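Local coordinates for protein ubiquitin-conjugating enzyme E2 U (Homo sapiens, PDB 1YRV) that catalyses the covalent attachment of ubiquitin to other proteins as an E2 conjugating enzyme, represented here by its catalytic core domain, at residues Y25-R30 against E81-P86; R30-L35 against M53-E58; S65-L70 against S136-E141; R150-V153 against L158-T161. One frame throughout, in Å; residues are numbered along the deposited sequence.

Contact 1: Y25-R30 against E81-P86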
loop_
_atom_site.group_PDB
_atom_site.type_symbol
_atom_site.label_atom_id
_atom_site.label_comp_id
_atom_site.label_asym_id
_atom_site.label_seq_id
_atom_site.Cartn_x
_atom_site.Cartn_y
_atom_site.Cartn_z
ATOM N N TYR A 25 7.565 3.906 17.274
ATOM C CA TYR A 25 7.867 5.279 16.935
ATOM C C TYR A 25 9.299 5.456 16.453
ATOM O O TYR A 25 9.526 6.117 15.455
ATOM C CB TYR A 25 7.606 6.206 18.134
ATOM C CG TYR A 25 7.993 7.645 17.886
ATOM C CD1 TYR A 25 7.149 8.491 17.216
ATOM C CD2 TYR A 25 9.250 8.120 18.242
ATOM C CE1 TYR A 25 7.530 9.770 16.879
ATOM C CE2 TYR A 25 9.652 9.406 17.923
ATOM C CZ TYR A 25 8.768 10.235 17.227
ATOM O OH TYR A 25 9.116 11.538 16.899
ATOM N N LEU A 26 10.266 4.875 17.156
ATOM C CA LEU A 26 11.672 5.015 16.751
ATOM C C LEU A 26 12.019 4.350 15.410
ATOM O O LEU A 26 12.865 4.850 14.635
ATOM C CB LEU A 26 12.587 4.483 17.855
ATOM C CG LEU A 26 12.573 5.296 19.163
ATOM C CD1 LEU A 26 13.190 4.461 20.275
ATOM C CD2 LEU A 26 13.350 6.614 18.979
ATOM N N LEU A 27 11.375 3.213 15.156
ATOM C CA LEU A 27 11.553 2.493 13.911
ATOM C C LEU A 27 10.964 3.328 12.765
ATOM O O LEU A 27 11.581 3.485 11.705
ATOM C CB LEU A 27 10.849 1.136 13.983
ATOM C CG LEU A 27 11.477 0.051 14.904
ATOM C CD1 LEU A 27 10.458 -1.077 15.070
ATOM C CD2 LEU A 27 12.800 -0.520 14.332
ATOM N N LEU A 28 9.765 3.851 12.974
ATOM C CA LEU A 28 9.142 4.650 11.929
ATOM C C LEU A 28 9.907 5.956 11.735
ATOM O O LEU A 28 9.994 6.475 10.620
ATOM C CB LEU A 28 7.668 4.911 12.250
ATOM C CG LEU A 28 6.755 3.693 12.062
ATOM C CD1 LEU A 28 5.379 3.981 12.649
ATOM C CD2 LEU A 28 6.664 3.331 10.605
ATOM N N HIS A 29 10.466 6.476 12.821
ATOM C CA HIS A 29 11.255 7.689 12.752
ATOM C C HIS A 29 12.461 7.452 11.878
ATOM O O HIS A 29 12.750 8.259 11.001
ATOM C CB HIS A 29 11.734 8.133 14.122
ATOM C CG HIS A 29 12.301 9.508 14.115
ATOM N ND1 HIS A 29 11.516 10.618 14.331
ATOM C CD2 HIS A 29 13.512 9.966 13.742
ATOM C CE1 HIS A 29 12.226 11.703 14.082
ATOM N NE2 HIS A 29 13.438 11.339 13.719
ATOM N N ARG A 30 13.184 6.373 12.144
ATOM C CA ARG A 30 14.334 6.019 11.335
ATOM C C ARG A 30 13.852 5.773 9.901
ATOM O O ARG A 30 14.348 6.389 8.972
ATOM C CB ARG A 30 15.013 4.769 11.875
ATOM C CG ARG A 30 16.085 4.225 10.947
ATOM C CD ARG A 30 16.202 2.682 11.066
ATOM N NE ARG A 30 14.940 2.024 10.759
ATOM C CZ ARG A 30 14.624 0.777 11.115
ATOM N NH1 ARG A 30 13.426 0.222 10.798
ATOM N NH2 ARG A 30 15.509 0.064 11.777
ATOM N N GLU A 81 2.892 -2.262 17.867
ATOM C CA GLU A 81 3.557 -3.569 17.745
ATOM C C GLU A 81 4.485 -3.533 16.536
ATOM O O GLU A 81 5.271 -4.443 16.341
ATOM C CB GLU A 81 2.522 -4.673 17.507
ATOM C CG GLU A 81 1.292 -4.500 18.342
ATOM C CD GLU A 81 1.636 -4.556 19.783
ATOM O OE1 GLU A 81 2.173 -5.627 20.160
ATOM O OE2 GLU A 81 1.396 -3.550 20.509
ATOM N N TYR A 82 4.419 -2.460 15.756
ATOM C CA TYR A 82 5.200 -2.394 14.550
ATOM C C TYR A 82 6.579 -2.947 14.567
ATOM O O TYR A 82 7.397 -2.704 15.469
ATOM C CB TYR A 82 5.302 -1.003 13.953
ATOM C CG TYR A 82 6.263 -0.950 12.773
ATOM C CD1 TYR A 82 6.094 -1.780 11.672
ATOM C CD2 TYR A 82 7.326 -0.061 12.756
ATOM C CE1 TYR A 82 6.950 -1.724 10.575
ATOM C CE2 TYR A 82 8.193 0.007 11.661
ATOM C CZ TYR A 82 7.989 -0.834 10.568
ATOM O OH TYR A 82 8.827 -0.716 9.484
ATOM N N ASN A 83 6.769 -3.659 13.448
ATOM C CA ASN A 83 7.944 -4.367 13.020
ATOM C C ASN A 83 7.684 -5.809 13.462
ATOM O O ASN A 83 8.113 -6.722 12.792
ATOM C CB ASN A 83 9.092 -3.591 13.611
ATOM C CG ASN A 83 10.343 -4.353 13.723
ATOM O OD1 ASN A 83 10.468 -5.104 14.645
ATOM N ND2 ASN A 83 11.302 -4.138 12.813
ATOM N N TYR A 84 6.924 -6.022 14.529
ATOM C CA TYR A 84 6.581 -7.392 14.895
ATOM C C TYR A 84 5.282 -7.704 14.132
ATOM O O TYR A 84 4.930 -8.862 13.923
ATOM C CB TYR A 84 6.303 -7.535 16.390
ATOM C CG TYR A 84 7.546 -7.654 17.230
ATOM C CD1 TYR A 84 8.433 -8.720 17.056
ATOM C CD2 TYR A 84 7.916 -6.627 18.090
ATOM C CE1 TYR A 84 9.665 -8.739 17.705
ATOM C CE2 TYR A 84 9.135 -6.634 18.729
ATOM C CZ TYR A 84 10.007 -7.696 18.525
ATOM O OH TYR A 84 11.221 -7.678 19.151
ATOM N N ALA A 85 4.582 -6.649 13.719
ATOM C CA ALA A 85 3.319 -6.760 13.015
ATOM C C ALA A 85 3.233 -5.779 11.865
ATOM O O ALA A 85 3.720 -4.644 11.967
ATOM C CB ALA A 85 2.173 -6.489 13.971
ATOM N N PRO A 86 2.567 -6.194 10.771
ATOM C CA PRO A 86 2.381 -5.367 9.568
ATOM C C PRO A 86 1.397 -4.218 9.758
ATOM O O PRO A 86 0.460 -4.305 10.541
ATOM C CB PRO A 86 1.855 -6.360 8.517
ATOM C CG PRO A 86 1.089 -7.405 9.369
ATOM C CD PRO A 86 2.074 -7.575 10.547
#
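Leu27 and Leu28, adjacent on helix 23-38, meet Tyr82 and Asn83 in the loop joining strands 71-77 and 88-91. The contact between the two segments is apolar and centres on the CD2 and CE2 carbons of the tyrosine. Leu27 CB lies 3.7 Å from Tyr82 CE2, and Leu28 CD2 reaches the same carbon at 3.8 Å, both at an angle to the ring. Tyr82 has CG trans to its own N (chi1 173°), which carries the ring across to the helix. Next along the loop, Leu27 CD1 is modelled 3.2 Å from Asn83 CB, rather short for two carbons, so the exact spacing is doubtful; the two side chains cross at about a right angle. The same methyl also meets Tyr82 O at 3.5 Å. Asn83 CB in turn sits over the centre of the Tyr82 ring, 3.8 Å above its plane. With an alanine in place of Leu28, Tyr82 CE2 would probably lose one of its two leucine neighbours and a gap would open beside the ring.

Polar links lie at the margins: the Tyr82 hydroxyl bonds to Asp31 OD2, one turn further along the helix, and to Tyr122 O, while Asn83 O accepts from Trp118 NE1. The phenol is thus divided by chemistry: its carbons are held by leucine packing, and its oxygen by polar partners that probably limit how far the ring can shift.

Contact 2: R30-L35 against M53-E58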
loop_
_atom_site.group_PDB
_atom_site.type_symbol
_atom_site.label_atom_id
_atom_site.label_comp_id
_atom_site.label_asym_id
_atom_site.label_seq_id
_atom_site.Cartn_x
_atom_site.Cartn_y
_atom_site.Cartn_z
ATOM N N ARG A 30 13.184 6.373 12.144
ATOM C CA ARG A 30 14.334 6.019 11.335
ATOM C C ARG A 30 13.852 5.773 9.901
ATOM O O ARG A 30 14.348 6.389 8.972
ATOM C CB ARG A 30 15.013 4.769 11.875
ATOM C CG ARG A 30 16.085 4.225 10.947
ATOM C CD ARG A 30 16.202 2.682 11.066
ATOM N NE ARG A 30 14.940 2.024 10.759
ATOM C CZ ARG A 30 14.624 0.777 11.115
ATOM N NH1 ARG A 30 13.426 0.222 10.798
ATOM N NH2 ARG A 30 15.509 0.064 11.777
ATOM N N ASP A 31 12.878 4.886 9.718
ATOM C CA ASP A 31 12.361 4.615 8.388
ATOM C C ASP A 31 12.011 5.850 7.577
ATOM O O ASP A 31 12.280 5.891 6.387
ATOM C CB ASP A 31 11.112 3.753 8.461
ATOM C CG ASP A 31 11.408 2.312 8.823
ATOM O OD1 ASP A 31 12.600 1.951 8.928
ATOM O OD2 ASP A 31 10.428 1.546 9.004
ATOM N N PHE A 32 11.366 6.831 8.196
ATOM C CA PHE A 32 10.989 8.056 7.490
ATOM C C PHE A 32 12.206 8.836 7.012
ATOM O O PHE A 32 12.216 9.368 5.910
ATOM C CB PHE A 32 10.153 8.941 8.389
ATOM C CG PHE A 32 9.419 10.029 7.664
ATOM C CD1 PHE A 32 9.111 11.219 8.314
ATOM C CD2 PHE A 32 9.009 9.869 6.342
ATOM C CE1 PHE A 32 8.398 12.243 7.648
ATOM C CE2 PHE A 32 8.296 10.890 5.672
ATOM C CZ PHE A 32 7.994 12.070 6.325
ATOM N N CYS A 33 13.239 8.921 7.838
ATOM C CA CYS A 33 14.457 9.620 7.414
ATOM C C CYS A 33 15.044 8.910 6.189
ATOM O O CYS A 33 15.546 9.552 5.279
ATOM C CB CYS A 33 15.515 9.605 8.512
ATOM S SG CYS A 33 15.101 10.575 9.936
ATOM N N ASP A 34 14.976 7.582 6.193
ATOM C CA ASP A 34 15.490 6.784 5.097
ATOM C C ASP A 34 14.704 7.003 3.814
ATOM O O ASP A 34 15.271 7.071 2.739
ATOM C CB ASP A 34 15.427 5.304 5.453
ATOM C CG ASP A 34 16.491 4.889 6.429
ATOM O OD1 ASP A 34 16.421 3.719 6.892
ATOM O OD2 ASP A 34 17.398 5.706 6.732
ATOM N N LEU A 35 13.395 7.088 3.966
ATOM C CA LEU A 35 12.487 7.276 2.872
ATOM C C LEU A 35 12.792 8.621 2.263
ATOM O O LEU A 35 12.907 8.748 1.051
ATOM C CB LEU A 35 11.068 7.258 3.385
ATOM C CG LEU A 35 10.025 6.698 2.443
ATOM C CD1 LEU A 35 8.977 7.739 2.189
ATOM C CD2 LEU A 35 10.680 6.191 1.186
ATOM N N MET A 53 2.030 6.965 13.427
ATOM C CA MET A 53 1.328 5.717 13.201
ATOM C C MET A 53 0.382 5.780 12.013
ATOM O O MET A 53 0.077 4.753 11.401
ATOM C CB MET A 53 0.496 5.361 14.429
ATOM C CG MET A 53 1.295 5.044 15.684
ATOM S SD MET A 53 2.139 3.429 15.762
ATOM C CE MET A 53 3.821 3.923 15.638
ATOM N N GLU A 54 -0.090 6.982 11.707
ATOM C CA GLU A 54 -1.042 7.167 10.639
ATOM C C GLU A 54 -0.375 7.858 9.477
ATOM O O GLU A 54 0.221 8.923 9.645
ATOM C CB GLU A 54 -2.239 7.992 11.135
ATOM C CG GLU A 54 -3.032 7.380 12.297
ATOM C CD GLU A 54 -3.460 5.942 12.011
ATOM O OE1 GLU A 54 -3.795 5.632 10.835
ATOM O OE2 GLU A 54 -3.484 5.108 12.953
ATOM N N TRP A 55 -0.469 7.242 8.293
ATOM C CA TRP A 55 0.151 7.805 7.079
ATOM C C TRP A 55 -0.767 7.973 5.895
ATOM O O TRP A 55 -1.715 7.218 5.705
ATOM C CB TRP A 55 1.288 6.918 6.582
ATOM C CG TRP A 55 2.347 6.778 7.552
ATOM C CD1 TRP A 55 2.289 6.094 8.720
ATOM C CD2 TRP A 55 3.618 7.440 7.518
ATOM N NE1 TRP A 55 3.450 6.297 9.428
ATOM C CE2 TRP A 55 4.276 7.112 8.713
ATOM C CE3 TRP A 55 4.260 8.269 6.586
ATOM C CZ2 TRP A 55 5.543 7.606 9.016
ATOM C CZ3 TRP A 55 5.524 8.759 6.881
ATOM C CH2 TRP A 55 6.158 8.417 8.096
ATOM N N GLU A 56 -0.437 8.955 5.071
ATOM C CA GLU A 56 -1.173 9.188 3.851
ATOM C C GLU A 56 -0.192 8.981 2.713
ATOM O O GLU A 56 0.845 9.655 2.618
ATOM C CB GLU A 56 -1.750 10.587 3.831
ATOM C CG GLU A 56 -3.039 10.690 4.605
ATOM C CD GLU A 56 -3.642 12.085 4.525
ATOM O OE1 GLU A 56 -4.682 12.333 5.176
ATOM O OE2 GLU A 56 -3.067 12.934 3.807
ATOM N N VAL A 57 -0.512 8.030 1.849
ATOM C CA VAL A 57 0.391 7.737 0.766
ATOM C C VAL A 57 -0.220 7.706 -0.629
ATOM O O VAL A 57 -1.391 7.388 -0.816
ATOM C CB VAL A 57 1.121 6.380 0.989
ATOM C CG1 VAL A 57 1.442 6.196 2.453
ATOM C CG2 VAL A 57 0.295 5.233 0.467
ATOM N N GLU A 58 0.625 8.038 -1.596
ATOM C CA GLU A 58 0.304 8.039 -3.021
ATOM C C GLU A 58 1.415 7.310 -3.771
ATOM O O GLU A 58 2.594 7.686 -3.689
ATOM C CB GLU A 58 0.180 9.469 -3.534
ATOM C CG GLU A 58 -1.157 10.092 -3.179
ATOM C CD GLU A 58 -1.526 11.303 -4.058
ATOM O OE1 GLU A 58 -1.177 11.308 -5.271
ATOM O OE2 GLU A 58 -2.195 12.232 -3.532
#
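Phe32 of helix 23-38 and Trp55 of strand 54-60 form a T-shaped aromatic pair. The indole supplies the edge and the phenyl ring the face: Trp55 CH2 stands 3.6 Å above the Phe32 plane, displaced toward the rim, with the six-membered rings at 80° and their centroids 5.0 Å apart. CZ3 shares the approach, lying 3.7 Å from Phe32 CE2. On the strand, Trp55 has CG next to its backbone N and trans to the carbonyl carbon (chi1 -61°), so the benzo end projects toward the helix, while NE1 turns to bond with Met52 O. An alanine at Phe32 would probably leave the CH2-CZ3 edge of the indole without the ring it rests on and open a gap between helix and sheet.

The charged interaction belongs to the helix alone. Arg30 approaches Asp31 side-on and gives both NE and NH1 to a single oxygen, OD1, at 3.0 Å and 2.7 Å. Both nitrogens come from the same side of the carboxylate plane, and their bonds are bent, the NE one to an N-H...O angle of 133°. The other oxygen, OD2, receives the backbone N of Leu124, tying this turn to the start of helix 124-135.

Further apolar packing joins the layers: Phe32 and Trp55 both touch Pro47 on strand 43-47, and Trp55 reaches Leu124. This is the alpha/beta core of the ubiquitin-conjugating fold, in which the N-terminal helix packs near one end of an antiparallel four-stranded sheet.

Contact 3: S65-L70 against S136-E141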
loop_
_atom_site.group_PDB
_atom_site.type_symbol
_atom_site.label_atom_id
_atom_site.label_comp_id
_atom_site.label_asym_id
_atom_site.label_seq_id
_atom_site.Cartn_x
_atom_site.Cartn_y
_atom_site.Cartn_z
ATOM N N SER A 65 2.468 -1.125 -16.976
ATOM C CA SER A 65 1.448 -1.911 -16.306
ATOM C C SER A 65 0.104 -1.253 -16.612
ATOM O O SER A 65 0.030 -0.084 -17.033
ATOM C CB SER A 65 1.682 -1.932 -14.779
ATOM O OG SER A 65 1.466 -0.649 -14.207
ATOM N N VAL A 66 -0.956 -2.011 -16.385
ATOM C CA VAL A 66 -2.290 -1.503 -16.607
ATOM C C VAL A 66 -2.545 -0.157 -15.923
ATOM O O VAL A 66 -3.308 0.672 -16.437
ATOM C CB VAL A 66 -3.324 -2.493 -16.127
ATOM C CG1 VAL A 66 -4.683 -2.044 -16.583
ATOM C CG2 VAL A 66 -2.995 -3.871 -16.667
ATOM N N TRP A 67 -1.892 0.072 -14.785
ATOM C CA TRP A 67 -2.068 1.314 -14.038
ATOM C C TRP A 67 -1.082 2.404 -14.388
ATOM O O TRP A 67 -0.897 3.332 -13.600
ATOM C CB TRP A 67 -1.991 1.061 -12.532
ATOM C CG TRP A 67 -3.160 0.301 -12.022
ATOM C CD1 TRP A 67 -4.284 0.799 -11.397
ATOM C CD2 TRP A 67 -3.358 -1.100 -12.148
ATOM N NE1 TRP A 67 -5.162 -0.225 -11.137
ATOM C CE2 TRP A 67 -4.618 -1.395 -11.586
ATOM C CE3 TRP A 67 -2.586 -2.144 -12.687
ATOM C CZ2 TRP A 67 -5.127 -2.684 -11.548
ATOM C CZ3 TRP A 67 -3.100 -3.440 -12.650
ATOM C CH2 TRP A 67 -4.363 -3.693 -12.080
ATOM N N GLN A 68 -0.451 2.303 -15.552
ATOM C CA GLN A 68 0.497 3.326 -15.966
ATOM C C GLN A 68 -0.206 4.670 -16.057
ATOM O O GLN A 68 -1.200 4.816 -16.763
ATOM C CB GLN A 68 1.128 2.965 -17.312
ATOM C CG GLN A 68 2.386 2.118 -17.181
ATOM C CD GLN A 68 3.445 2.477 -18.207
ATOM O OE1 GLN A 68 3.309 2.182 -19.391
ATOM N NE2 GLN A 68 4.503 3.131 -17.754
ATOM N N GLY A 69 0.306 5.650 -15.322
ATOM C CA GLY A 69 -0.299 6.967 -15.332
ATOM C C GLY A 69 -1.301 7.155 -14.207
ATOM O O GLY A 69 -1.789 8.259 -13.970
ATOM N N LEU A 70 -1.616 6.073 -13.510
ATOM C CA LEU A 70 -2.557 6.134 -12.406
ATOM C C LEU A 70 -1.833 6.302 -11.057
ATOM O O LEU A 70 -0.602 6.187 -10.974
ATOM C CB LEU A 70 -3.421 4.873 -12.424
ATOM C CG LEU A 70 -4.384 4.903 -13.620
ATOM C CD1 LEU A 70 -4.945 3.524 -13.959
ATOM C CD2 LEU A 70 -5.493 5.863 -13.283
ATOM N N SER A 136 0.390 -3.224 -9.048
ATOM C CA SER A 136 0.438 -3.030 -10.493
ATOM C C SER A 136 0.495 -4.365 -11.229
ATOM O O SER A 136 0.601 -4.390 -12.448
ATOM C CB SER A 136 1.653 -2.198 -10.876
ATOM O OG SER A 136 1.576 -0.940 -10.261
ATOM N N ASN A 137 0.421 -5.462 -10.484
ATOM C CA ASN A 137 0.484 -6.790 -11.056
ATOM C C ASN A 137 -0.402 -7.724 -10.286
ATOM O O ASN A 137 0.064 -8.510 -9.471
ATOM C CB ASN A 137 1.915 -7.323 -11.035
ATOM C CG ASN A 137 2.849 -6.472 -11.866
ATOM O OD1 ASN A 137 2.648 -6.314 -13.075
ATOM N ND2 ASN A 137 3.857 -5.893 -11.223
ATOM N N PRO A 138 -1.707 -7.641 -10.529
ATOM C CA PRO A 138 -2.712 -8.478 -9.878
ATOM C C PRO A 138 -2.446 -9.996 -9.945
ATOM O O PRO A 138 -1.811 -10.515 -10.869
ATOM C CB PRO A 138 -3.991 -8.078 -10.608
ATOM C CG PRO A 138 -3.757 -6.628 -10.904
ATOM C CD PRO A 138 -2.345 -6.640 -11.407
ATOM N N VAL A 139 -2.954 -10.691 -8.937
ATOM C CA VAL A 139 -2.831 -12.133 -8.831
ATOM C C VAL A 139 -4.160 -12.653 -9.350
ATOM O O VAL A 139 -5.101 -12.869 -8.572
ATOM C CB VAL A 139 -2.677 -12.573 -7.349
ATOM C CG1 VAL A 139 -2.534 -14.084 -7.249
ATOM C CG2 VAL A 139 -1.492 -11.870 -6.717
ATOM N N LEU A 140 -4.254 -12.829 -10.664
ATOM C CA LEU A 140 -5.494 -13.311 -11.261
ATOM C C LEU A 140 -5.920 -14.643 -10.654
ATOM O O LEU A 140 -7.102 -14.984 -10.666
ATOM C CB LEU A 140 -5.323 -13.462 -12.772
ATOM C CG LEU A 140 -4.921 -12.191 -13.522
ATOM C CD1 LEU A 140 -4.540 -12.535 -14.958
ATOM C CD2 LEU A 140 -6.072 -11.197 -13.475
ATOM N N GLU A 141 -4.946 -15.375 -10.113
ATOM C CA GLU A 141 -5.176 -16.687 -9.507
ATOM C C GLU A 141 -6.539 -16.818 -8.836
ATOM O O GLU A 141 -7.426 -17.535 -9.319
ATOM C CB GLU A 141 -4.064 -17.010 -8.495
ATOM C CG GLU A 141 -4.381 -18.196 -7.568
ATOM C CD GLU A 141 -4.610 -19.519 -8.306
ATOM O OE1 GLU A 141 -5.124 -20.474 -7.658
ATOM O OE2 GLU A 141 -4.269 -19.607 -9.518
HETATM O O HOH W 1 -0.113 -4.309 -15.319
#
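Ser65 and Ser136 bring the two backbones nearest, their CA atoms 6.0 Å apart. Neither segment is helix or strand. Residues 65-70 fold into two overlapping turns, type I from Ser65 to Gln68 and type II from Trp67 to Leu70, whereas 136-141 leads away from the end of helix 124-135. A water joins the main chains, accepting from Val66 N at 2.7 Å and donating to Ser136 O at 3.0 Å.

Among the side chains, Trp67 and Pro138 come from opposite directions. The indole's benzo carbons meet the proline ring obliquely, with Trp67 CZ3 3.5 Å from Pro138 CD; Trp67 CH2 to Pro138 CG, at 3.2 Å, is a short and somewhat doubtful approach. Ser65 OG comes 3.7 Å from Ser136 CB without bonding to the other serine: it bonds to Leu62 O, and Ser136 OG to Gln132 O and Leu62 N.

The contact therefore ties the loop between strands 54-60 and 71-77 to the exit of helix 124-135. Trp67 also packs on Leu163 of helix 156-166, and Pro138 on Leu152 of helix 146-153 and on His97 and Asn99, which match the ends of the HPN motif of E2 enzymes.

Contact 4: R150-V153 against L158-T161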
loop_
_atom_site.group_PDB
_atom_site.type_symbol
_atom_site.label_atom_id
_atom_site.label_comp_id
_atom_site.label_asym_id
_atom_site.label_seq_id
_atom_site.Cartn_x
_atom_site.Cartn_y
_atom_site.Cartn_z
ATOM N N ARG A 150 -11.834 -10.584 -14.382
ATOM C CA ARG A 150 -12.430 -11.022 -15.628
ATOM C C ARG A 150 -12.203 -9.979 -16.745
ATOM O O ARG A 150 -11.656 -10.299 -17.792
ATOM C CB ARG A 150 -13.915 -11.254 -15.391
ATOM C CG ARG A 150 -14.663 -11.754 -16.564
ATOM C CD ARG A 150 -15.951 -12.335 -16.070
ATOM N NE ARG A 150 -16.915 -11.320 -15.647
ATOM C CZ ARG A 150 -18.143 -11.633 -15.243
ATOM N NH1 ARG A 150 -18.514 -12.917 -15.194
ATOM N NH2 ARG A 150 -19.026 -10.680 -14.963
ATOM N N ILE A 151 -12.596 -8.734 -16.515
ATOM C CA ILE A 151 -12.425 -7.698 -17.533
ATOM C C ILE A 151 -10.973 -7.437 -17.875
ATOM O O ILE A 151 -10.633 -7.064 -19.012
ATOM C CB ILE A 151 -13.029 -6.371 -17.089
ATOM C CG1 ILE A 151 -14.547 -6.463 -17.205
ATOM C CG2 ILE A 151 -12.454 -5.209 -17.932
ATOM C CD1 ILE A 151 -15.265 -5.229 -16.735
ATOM N N LEU A 152 -10.120 -7.590 -16.868
ATOM C CA LEU A 152 -8.695 -7.376 -17.037
ATOM C C LEU A 152 -8.142 -8.420 -17.989
ATOM O O LEU A 152 -7.424 -8.094 -18.938
ATOM C CB LEU A 152 -8.001 -7.479 -15.678
ATOM C CG LEU A 152 -6.471 -7.473 -15.674
ATOM C CD1 LEU A 152 -5.949 -6.370 -16.581
ATOM C CD2 LEU A 152 -5.981 -7.273 -14.237
ATOM N N VAL A 153 -8.488 -9.676 -17.718
ATOM C CA VAL A 153 -8.041 -10.792 -18.537
ATOM C C VAL A 153 -8.282 -10.543 -20.037
ATOM O O VAL A 153 -7.345 -10.505 -20.845
ATOM C CB VAL A 153 -8.751 -12.086 -18.110
ATOM C CG1 VAL A 153 -8.320 -13.234 -19.015
ATOM C CG2 VAL A 153 -8.416 -12.391 -16.654
ATOM N N LEU A 158 -10.056 -2.156 -22.284
ATOM C CA LEU A 158 -11.353 -1.792 -21.746
ATOM C C LEU A 158 -11.160 -1.562 -20.260
ATOM O O LEU A 158 -11.643 -0.581 -19.695
ATOM C CB LEU A 158 -12.358 -2.922 -21.957
ATOM C CG LEU A 158 -13.627 -2.814 -21.109
ATOM C CD1 LEU A 158 -14.285 -1.460 -21.381
ATOM C CD2 LEU A 158 -14.566 -3.959 -21.414
ATOM N N TYR A 159 -10.460 -2.499 -19.634
ATOM C CA TYR A 159 -10.165 -2.421 -18.215
ATOM C C TYR A 159 -9.663 -1.009 -17.894
ATOM O O TYR A 159 -10.201 -0.335 -17.012
ATOM C CB TYR A 159 -9.098 -3.454 -17.839
ATOM C CG TYR A 159 -8.783 -3.458 -16.367
ATOM C CD1 TYR A 159 -9.589 -4.142 -15.459
ATOM C CD2 TYR A 159 -7.755 -2.667 -15.865
ATOM C CE1 TYR A 159 -9.382 -4.018 -14.088
ATOM C CE2 TYR A 159 -7.543 -2.538 -14.508
ATOM C CZ TYR A 159 -8.359 -3.207 -13.623
ATOM O OH TYR A 159 -8.171 -3.028 -12.275
ATOM N N ARG A 160 -8.637 -0.565 -18.617
ATOM C CA ARG A 160 -8.089 0.766 -18.409
ATOM C C ARG A 160 -9.149 1.834 -18.545
ATOM O O ARG A 160 -9.218 2.765 -17.744
ATOM C CB ARG A 160 -6.968 1.072 -19.410
ATOM C CG ARG A 160 -5.564 0.655 -18.968
ATOM C CD ARG A 160 -4.497 1.542 -19.645
ATOM N NE ARG A 160 -4.814 1.718 -21.064
ATOM C CZ ARG A 160 -4.780 0.737 -21.960
ATOM N NH1 ARG A 160 -4.424 -0.487 -21.582
ATOM N NH2 ARG A 160 -5.145 0.961 -23.220
ATOM N N THR A 161 -9.974 1.707 -19.575
ATOM C CA THR A 161 -11.019 2.693 -19.816
ATOM C C THR A 161 -11.866 2.861 -18.577
ATOM O O THR A 161 -12.246 3.974 -18.216
ATOM C CB THR A 161 -11.916 2.266 -20.977
ATOM O OG1 THR A 161 -11.203 2.431 -22.209
ATOM C CG2 THR A 161 -13.181 3.105 -21.003
#
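Tyr159 has CG trans to its backbone N (chi1 -178°), which carries its ring away from helix 156-166 and alongside Leu152 of the preceding helix. Ile151 is set with CG1 beside its N (chi1 -75°), which leaves CG2 trans to the N, and the CG2 methyl is the branch that reaches across.

That methyl does much of the work at the helix surfaces. Ile151 CG2 lies 3.6 Å from Tyr159 CA and 3.8 Å from Tyr159 CB, close to the plane of the phenol ring and at its edge. Leu158 adds a looser contact to the same methyl, its CG 4.1 Å from Ile151 CG2. Leu152 takes a different part of the tyrosine. Its CB meets Tyr159 CD1 at 3.7 Å, and its CD1 methyl stands over one face of the ring, 4.0 Å above the plane and shifted toward the rim. One ring thus has an isoleucine methyl at its edge and a leucine methyl over a face, an arrangement that should restrict its tilt.

The backbones are close for two helices, the CA atoms of Leu152 and Tyr159 lying 5.3 Å apart. At the far end of the ring the hydroxyl makes a weak hydrogen bond to Phe96 O, and both Leu152 and Tyr159 touch Pro98, the middle residue of the HPN motif. Helices 146-153 and 156-166, consecutive and joined by a very short connection, pack through apolar side chains as the C-terminal helices of the E2 core domain.

Overall arrangement
The four contacts form two clusters on opposite sides of the chain's centre. Contacts 1 and 2 have centres 11 Å apart, share helix 23-38 and are joined by a probable hydrogen bond between Tyr82 OH and Asp31 OD2, 2.8 Å; contact 2 is nested within the loop that contact 1 closes. Contacts 3 and 4, centres 10 Å apart, meet where Val66 CG1 lies 3.2 Å from Tyr159 CD2. Between the clusters, contacts 2 and 3 come nearest, about 8 Å between nearest atoms. Contact 3 lies nearest the predicted thioester-forming cysteine, the Pro138 side chain about 10 Å from that of Cys108, whereas the other three lie away from it.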